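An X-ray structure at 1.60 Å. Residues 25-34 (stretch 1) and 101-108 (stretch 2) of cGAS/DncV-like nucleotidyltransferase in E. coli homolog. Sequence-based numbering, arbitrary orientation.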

ATOM      1  N   GLU A  25      -8.439   8.072  13.982  1.00 12.69           N
ATOM      2  CA  GLU A  25      -8.551   8.485  15.376  1.00 13.22           C
ATOM      3  C   GLU A  25      -9.701   7.770  16.066  1.00 13.77           C
ATOM      4  O   GLU A  25      -9.605   7.444  17.250  1.00 14.02           O
ATOM      5  CB  GLU A  25      -8.734  10.002  15.455  1.00 17.06           C
ATOM      6  CG  GLU A  25      -7.532  10.775  14.914  1.00 24.32           C
ATOM      7  CD  GLU A  25      -7.759  12.280  14.849  1.00 43.54           C
ATOM      8  OE1 GLU A  25      -8.832  12.752  15.285  1.00 46.74           O
ATOM      9  OE2 GLU A  25      -6.853  12.992  14.362  1.00 48.90           O
ATOM     10  N   SER A  26     -10.775   7.479  15.328  1.00 11.60           N
ATOM     11  CA  SER A  26     -11.892   6.728  15.903  1.00 13.05           C
ATOM     12  C   SER A  26     -11.487   5.306  16.288  1.00 11.65           C
ATOM     13  O   SER A  26     -11.780   4.854  17.402  1.00 13.21           O
ATOM     14  CB  SER A  26     -13.060   6.705  14.914  1.00 14.77           C
ATOM     15  OG  SER A  26     -14.169   6.007  15.456  1.00 14.57           O
ATOM     16  N   ILE A  27     -10.845   4.571  15.370  1.00 11.32           N
ATOM     17  CA  ILE A  27     -10.368   3.226  15.703  1.00 11.31           C
ATOM     18  C   ILE A  27      -9.435   3.276  16.908  1.00 13.09           C
ATOM     19  O   ILE A  27      -9.529   2.444  17.825  1.00 13.51           O
ATOM     20  CB  ILE A  27      -9.675   2.585  14.490  1.00 12.91           C
ATOM     21  CG1 ILE A  27     -10.650   2.457  13.303  1.00 16.13           C
ATOM     22  CG2 ILE A  27      -9.075   1.232  14.886  1.00 14.18           C
ATOM     23  CD1 ILE A  27     -11.767   1.459  13.536  1.00 16.49           C
ATOM     24  N   ARG A  28      -8.516   4.246  16.922  1.00 12.19           N
ATOM     25  CA  ARG A  28      -7.593   4.371  18.047  1.00 12.17           C
ATOM     26  C   ARG A  28      -8.348   4.593  19.347  1.00 12.58           C
ATOM     27  O   ARG A  28      -8.020   3.998  20.380  1.00 13.39           O
ATOM     28  CB  ARG A  28      -6.625   5.527  17.782  1.00 16.56           C
ATOM     29  CG  ARG A  28      -5.654   5.812  18.907  1.00 22.19           C
ATOM     30  CD  ARG A  28      -4.724   6.946  18.487  1.00 30.30           C
ATOM     31  NE  ARG A  28      -3.675   6.466  17.588  1.00 35.06           N
ATOM     32  CZ  ARG A  28      -3.027   7.231  16.716  1.00 40.43           C
ATOM     33  NH1 ARG A  28      -3.326   8.521  16.615  1.00 33.75           N
ATOM     34  NH2 ARG A  28      -2.084   6.705  15.945  1.00 36.41           N
ATOM     35  N   ALA A  29      -9.373   5.445  19.316  1.00 12.77           N
ATOM     36  CA  ALA A  29     -10.133   5.716  20.525  1.00 13.49           C
ATOM     37  C   ALA A  29     -10.891   4.480  20.998  1.00 13.07           C
ATOM     38  O   ALA A  29     -11.021   4.249  22.205  1.00 14.69           O
ATOM     39  CB  ALA A  29     -11.093   6.884  20.267  1.00 14.58           C
ATOM     40  N   ALA A  30     -11.402   3.676  20.061  1.00 14.57           N
ATOM     41  CA  ALA A  30     -12.066   2.431  20.433  1.00 15.81           C
ATOM     42  C   ALA A  30     -11.105   1.510  21.179  1.00 13.06           C
ATOM     43  O   ALA A  30     -11.448   0.926  22.214  1.00 17.58           O
ATOM     44  CB  ALA A  30     -12.617   1.742  19.182  1.00 16.25           C
ATOM     45  N   LEU A  31      -9.881   1.382  20.674  1.00 13.13           N
ATOM     46  CA  LEU A  31      -8.936   0.472  21.313  1.00 14.32           C
ATOM     47  C   LEU A  31      -8.425   1.022  22.640  1.00 16.26           C
ATOM     48  O   LEU A  31      -8.080   0.242  23.540  1.00 15.97           O
ATOM     49  CB  LEU A  31      -7.784   0.169  20.360  1.00 13.28           C
ATOM     50  CG  LEU A  31      -8.205  -0.453  19.023  1.00 18.15           C
ATOM     51  CD1 LEU A  31      -7.003  -0.973  18.276  1.00 21.81           C
ATOM     52  CD2 LEU A  31      -9.206  -1.570  19.208  1.00 20.01           C
ATOM     53  N   ASP A  32      -8.390   2.351  22.791  1.00 14.47           N
ATOM     54  CA  ASP A  32      -7.978   2.942  24.065  1.00 14.38           C
ATOM     55  C   ASP A  32      -8.923   2.567  25.196  1.00 16.99           C
ATOM     56  O   ASP A  32      -8.519   2.563  26.367  1.00 20.55           O
ATOM     57  CB  ASP A  32      -7.909   4.469  23.957  1.00 16.06           C
ATOM     58  CG  ASP A  32      -6.646   4.958  23.283  1.00 19.00           C
ATOM     59  OD1 ASP A  32      -5.630   4.240  23.317  1.00 25.72           O
ATOM     60  OD2 ASP A  32      -6.658   6.080  22.738  1.00 28.73           O
ATOM     61  N   ARG A  33     -10.183   2.268  24.884  1.00 16.52           N
ATOM     62  CA  ARG A  33     -11.150   1.946  25.927  1.00 18.80           C
ATOM     63  C   ARG A  33     -11.068   0.507  26.425  1.00 21.65           C
ATOM     64  O   ARG A  33     -11.663   0.195  27.463  1.00 25.38           O
ATOM     65  CB  ARG A  33     -12.555   2.261  25.418  1.00 20.90           C
ATOM     66  CG  ARG A  33     -12.769   3.760  25.340  1.00 21.91           C
ATOM     67  CD  ARG A  33     -13.877   4.201  24.421  1.00 23.61           C
ATOM     68  NE  ARG A  33     -14.170   5.607  24.683  1.00 24.29           N
ATOM     69  CZ  ARG A  33     -13.360   6.614  24.364  1.00 27.62           C
ATOM     70  NH1 ARG A  33     -12.196   6.383  23.752  1.00 25.99           N
ATOM     71  NH2 ARG A  33     -13.712   7.858  24.672  1.00 29.99           N
ATOM     72  N   TYR A  34     -10.323  -0.356  25.749  1.00 19.52           N
ATOM     73  CA  TYR A  34     -10.242  -1.769  26.080  1.00 16.53           C
ATOM     74  C   TYR A  34      -9.094  -2.030  27.051  1.00 20.28           C
ATOM     75  O   TYR A  34      -8.093  -1.306  27.069  1.00 24.29           O
ATOM     76  CB  TYR A  34     -10.046  -2.565  24.791  1.00 16.23           C
ATOM     77  CG  TYR A  34     -10.257  -4.061  24.895  1.00 18.09           C
ATOM     78  CD1 TYR A  34     -11.538  -4.597  24.944  1.00 20.22           C
ATOM     79  CD2 TYR A  34      -9.177  -4.938  24.891  1.00 18.11           C
ATOM     80  CE1 TYR A  34     -11.738  -5.963  25.018  1.00 22.16           C
ATOM     81  CE2 TYR A  34      -9.370  -6.307  24.969  1.00 18.91           C
ATOM     82  CZ  TYR A  34     -10.653  -6.813  25.019  1.00 18.05           C
ATOM     83  OH  TYR A  34     -10.862  -8.170  25.090  1.00 24.35           O
TER
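Stretch 2 (101-108) RALTDYYG

Stretch 2 is helical from R101 through Y107, continuing a helix that begins earlier in the chain, and it lies across the helix of stretch 1 at close to a right angle. The N-to-C directions of the two axes make an angle of 103°, and the axes approach to 8.6 Å. At the crossing the small side chains of A30 and A102 let the backbones come close, each with its CA-to-CB bond pointing toward the other helix; A30 CA is 5.5 Å from Y106 CA, and Y34 CA is 5.5 Å from A102 CA.

The methyl group of A30 lets the aromatic residues of stretch 2 come close: its CB lies 3.5 Å from Y106 CG and 3.8 Å from Y107 CE2, while A30 CA sits over one face of the Y106 ring. A102 answers in kind, its CB 3.5 Å from Y34 CG and 3.7 Å from L31 CD2. L103 starts sideways, but its end reaches inward, bringing CD2 to 3.8 Å from L31 CD2 and 4.2 Å from I27 CD1. Branched aliphatic side chains suit this buried patch because they fill space and leave no polar group unpaired.

The polar groups are met at several points. Buried S26, with chi1 in the t rotamer, places OG 2.6 Å from Y107 OH in a short hydrogen bond, and either hydroxyl could be the donor. A tyrosine fits here because its ring can pack against A30 and I27 while its hydroxyl reaches the serine. I27 N is 3.2 Å from Y107 OH, but the angle is too poor for a hydrogen bond. Y34, at the end of stretch 1 and outside the helix, accepts a hydrogen bond at OH from R101 NE, 3.2 Å away with an angle of 160°; Y34 OH and R101 NH2 are also hydrogen-bonded elsewhere in the structure. A water joins the two backbones, donating to A30 O and to A102 O, each 2.8 Å from the water oxygen. A102 O also accepts from Y106 N at 3.2 Å, and A30 O from R33 N at 3.2 Å.

At the exposed margin, R33 combines both characters: its NH1 donates to A29 O at 2.9 Å within stretch 1, while its aliphatic CD rests 3.6 Å from Y106 CD1. G108 N still bonds to T104 O at 2.8 Å, but G108, with positive phi, is the first residue to leave helical geometry; at these backbone angles a CB would jam against the carbonyl oxygen of Y107, so glycine fits.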

ATOM      1  N   ARG A 101     -13.228  -7.855  20.047  1.00 15.43           N
ATOM      2  CA  ARG A 101     -14.058  -7.491  21.192  1.00 17.99           C
ATOM      3  C   ARG A 101     -14.011  -5.992  21.453  1.00 16.42           C
ATOM      4  O   ARG A 101     -15.045  -5.370  21.716  1.00 18.52           O
ATOM      5  CB  ARG A 101     -13.608  -8.258  22.436  1.00 19.33           C
ATOM      6  CG  ARG A 101     -14.237  -9.631  22.572  1.00 32.34           C
ATOM      7  CD  ARG A 101     -13.990 -10.210  23.955  1.00 37.40           C
ATOM      8  NE  ARG A 101     -12.598 -10.614  24.120  1.00 40.87           N
ATOM      9  CZ  ARG A 101     -12.107 -11.761  23.665  1.00 38.50           C
ATOM     10  NH1 ARG A 101     -12.900 -12.605  23.018  1.00 42.33           N
ATOM     11  NH2 ARG A 101     -10.828 -12.063  23.847  1.00 25.86           N
ATOM     12  N   ALA A 102     -12.822  -5.397  21.375  1.00 14.56           N
ATOM     13  CA  ALA A 102     -12.682  -3.964  21.607  1.00 13.65           C
ATOM     14  C   ALA A 102     -13.496  -3.163  20.602  1.00 15.44           C
ATOM     15  O   ALA A 102     -14.193  -2.207  20.965  1.00 14.46           O
ATOM     16  CB  ALA A 102     -11.207  -3.573  21.519  1.00 14.20           C
ATOM     17  N   LEU A 103     -13.414  -3.533  19.329  1.00 13.44           N
ATOM     18  CA  LEU A 103     -14.157  -2.792  18.314  1.00 12.46           C
ATOM     19  C   LEU A 103     -15.659  -2.999  18.470  1.00 15.86           C
ATOM     20  O   LEU A 103     -16.437  -2.049  18.347  1.00 15.59           O
ATOM     21  CB  LEU A 103     -13.695  -3.220  16.924  1.00 13.54           C
ATOM     22  CG  LEU A 103     -12.222  -2.911  16.653  1.00 15.23           C
ATOM     23  CD1 LEU A 103     -11.782  -3.577  15.348  1.00 18.76           C
ATOM     24  CD2 LEU A 103     -12.002  -1.407  16.613  1.00 20.08           C
ATOM     25  N   THR A 104     -16.084  -4.235  18.722  1.00 16.43           N
ATOM     26  CA  THR A 104     -17.501  -4.513  18.917  1.00 16.78           C
ATOM     27  C   THR A 104     -18.052  -3.777  20.135  1.00 18.32           C
ATOM     28  O   THR A 104     -19.174  -3.258  20.100  1.00 21.19           O
ATOM     29  CB  THR A 104     -17.705  -6.022  19.058  1.00 18.24           C
ATOM     30  OG1 THR A 104     -17.209  -6.677  17.876  1.00 20.38           O
ATOM     31  CG2 THR A 104     -19.176  -6.349  19.238  1.00 21.48           C
ATOM     32  N   ASP A 105     -17.281  -3.728  21.225  1.00 15.91           N
ATOM     33  CA  ASP A 105     -17.742  -3.015  22.418  1.00 18.17           C
ATOM     34  C   ASP A 105     -17.989  -1.549  22.104  1.00 19.04           C
ATOM     35  O   ASP A 105     -18.952  -0.950  22.596  1.00 20.48           O
ATOM     36  CB  ASP A 105     -16.714  -3.111  23.551  1.00 22.56           C
ATOM     37  CG  ASP A 105     -16.631  -4.495  24.186  1.00 29.62           C
ATOM     38  OD1 ASP A 105     -17.558  -5.321  24.024  1.00 28.03           O
ATOM     39  OD2 ASP A 105     -15.617  -4.747  24.880  1.00 31.06           O
ATOM     40  N   TYR A 106     -17.122  -0.953  21.289  1.00 15.76           N
ATOM     41  CA  TYR A 106     -17.213   0.481  21.053  1.00 14.06           C
ATOM     42  C   TYR A 106     -18.268   0.827  20.000  1.00 15.09           C
ATOM     43  O   TYR A 106     -19.115   1.700  20.228  1.00 17.15           O
ATOM     44  CB  TYR A 106     -15.841   1.027  20.659  1.00 13.13           C
ATOM     45  CG  TYR A 106     -15.844   2.519  20.433  1.00 14.36           C
ATOM     46  CD1 TYR A 106     -15.756   3.400  21.502  1.00 18.39           C
ATOM     47  CD2 TYR A 106     -15.941   3.035  19.153  1.00 16.81           C
ATOM     48  CE1 TYR A 106     -15.770   4.767  21.296  1.00 21.89           C
ATOM     49  CE2 TYR A 106     -15.948   4.389  18.933  1.00 19.28           C
ATOM     50  CZ  TYR A 106     -15.863   5.253  20.008  1.00 23.47           C
ATOM     51  OH  TYR A 106     -15.871   6.610  19.764  1.00 25.02           O
ATOM     52  N   TYR A 107     -18.240   0.161  18.840  1.00 14.09           N
ATOM     53  CA  TYR A 107     -19.127   0.512  17.733  1.00 13.82           C
ATOM     54  C   TYR A 107     -20.444  -0.252  17.733  1.00 15.12           C
ATOM     55  O   TYR A 107     -21.408   0.213  17.106  1.00 17.82           O
ATOM     56  CB  TYR A 107     -18.447   0.259  16.387  1.00 13.32           C
ATOM     57  CG  TYR A 107     -17.218   1.091  16.149  1.00 12.11           C
ATOM     58  CD1 TYR A 107     -17.331   2.417  15.751  1.00 14.04           C
ATOM     59  CD2 TYR A 107     -15.935   0.541  16.298  1.00 12.06           C
ATOM     60  CE1 TYR A 107     -16.200   3.189  15.525  1.00 12.44           C
ATOM     61  CE2 TYR A 107     -14.809   1.304  16.090  1.00 12.41           C
ATOM     62  CZ  TYR A 107     -14.943   2.627  15.696  1.00 16.86           C
ATOM     63  OH  TYR A 107     -13.812   3.388  15.483  1.00 15.51           O
ATOM     64  N   GLY A 108     -20.504  -1.398  18.400  1.00 15.81           N
ATOM     65  CA  GLY A 108     -21.657  -2.275  18.353  1.00 19.68           C
ATOM     66  C   GLY A 108     -21.463  -3.404  17.359  1.00 21.65           C
ATOM     67  O   GLY A 108     -20.811  -3.251  16.320  1.00 19.43           O
TER
HETATM   68  O   HOH W   1     -13.547  -0.617  23.123  1.00 17.02           O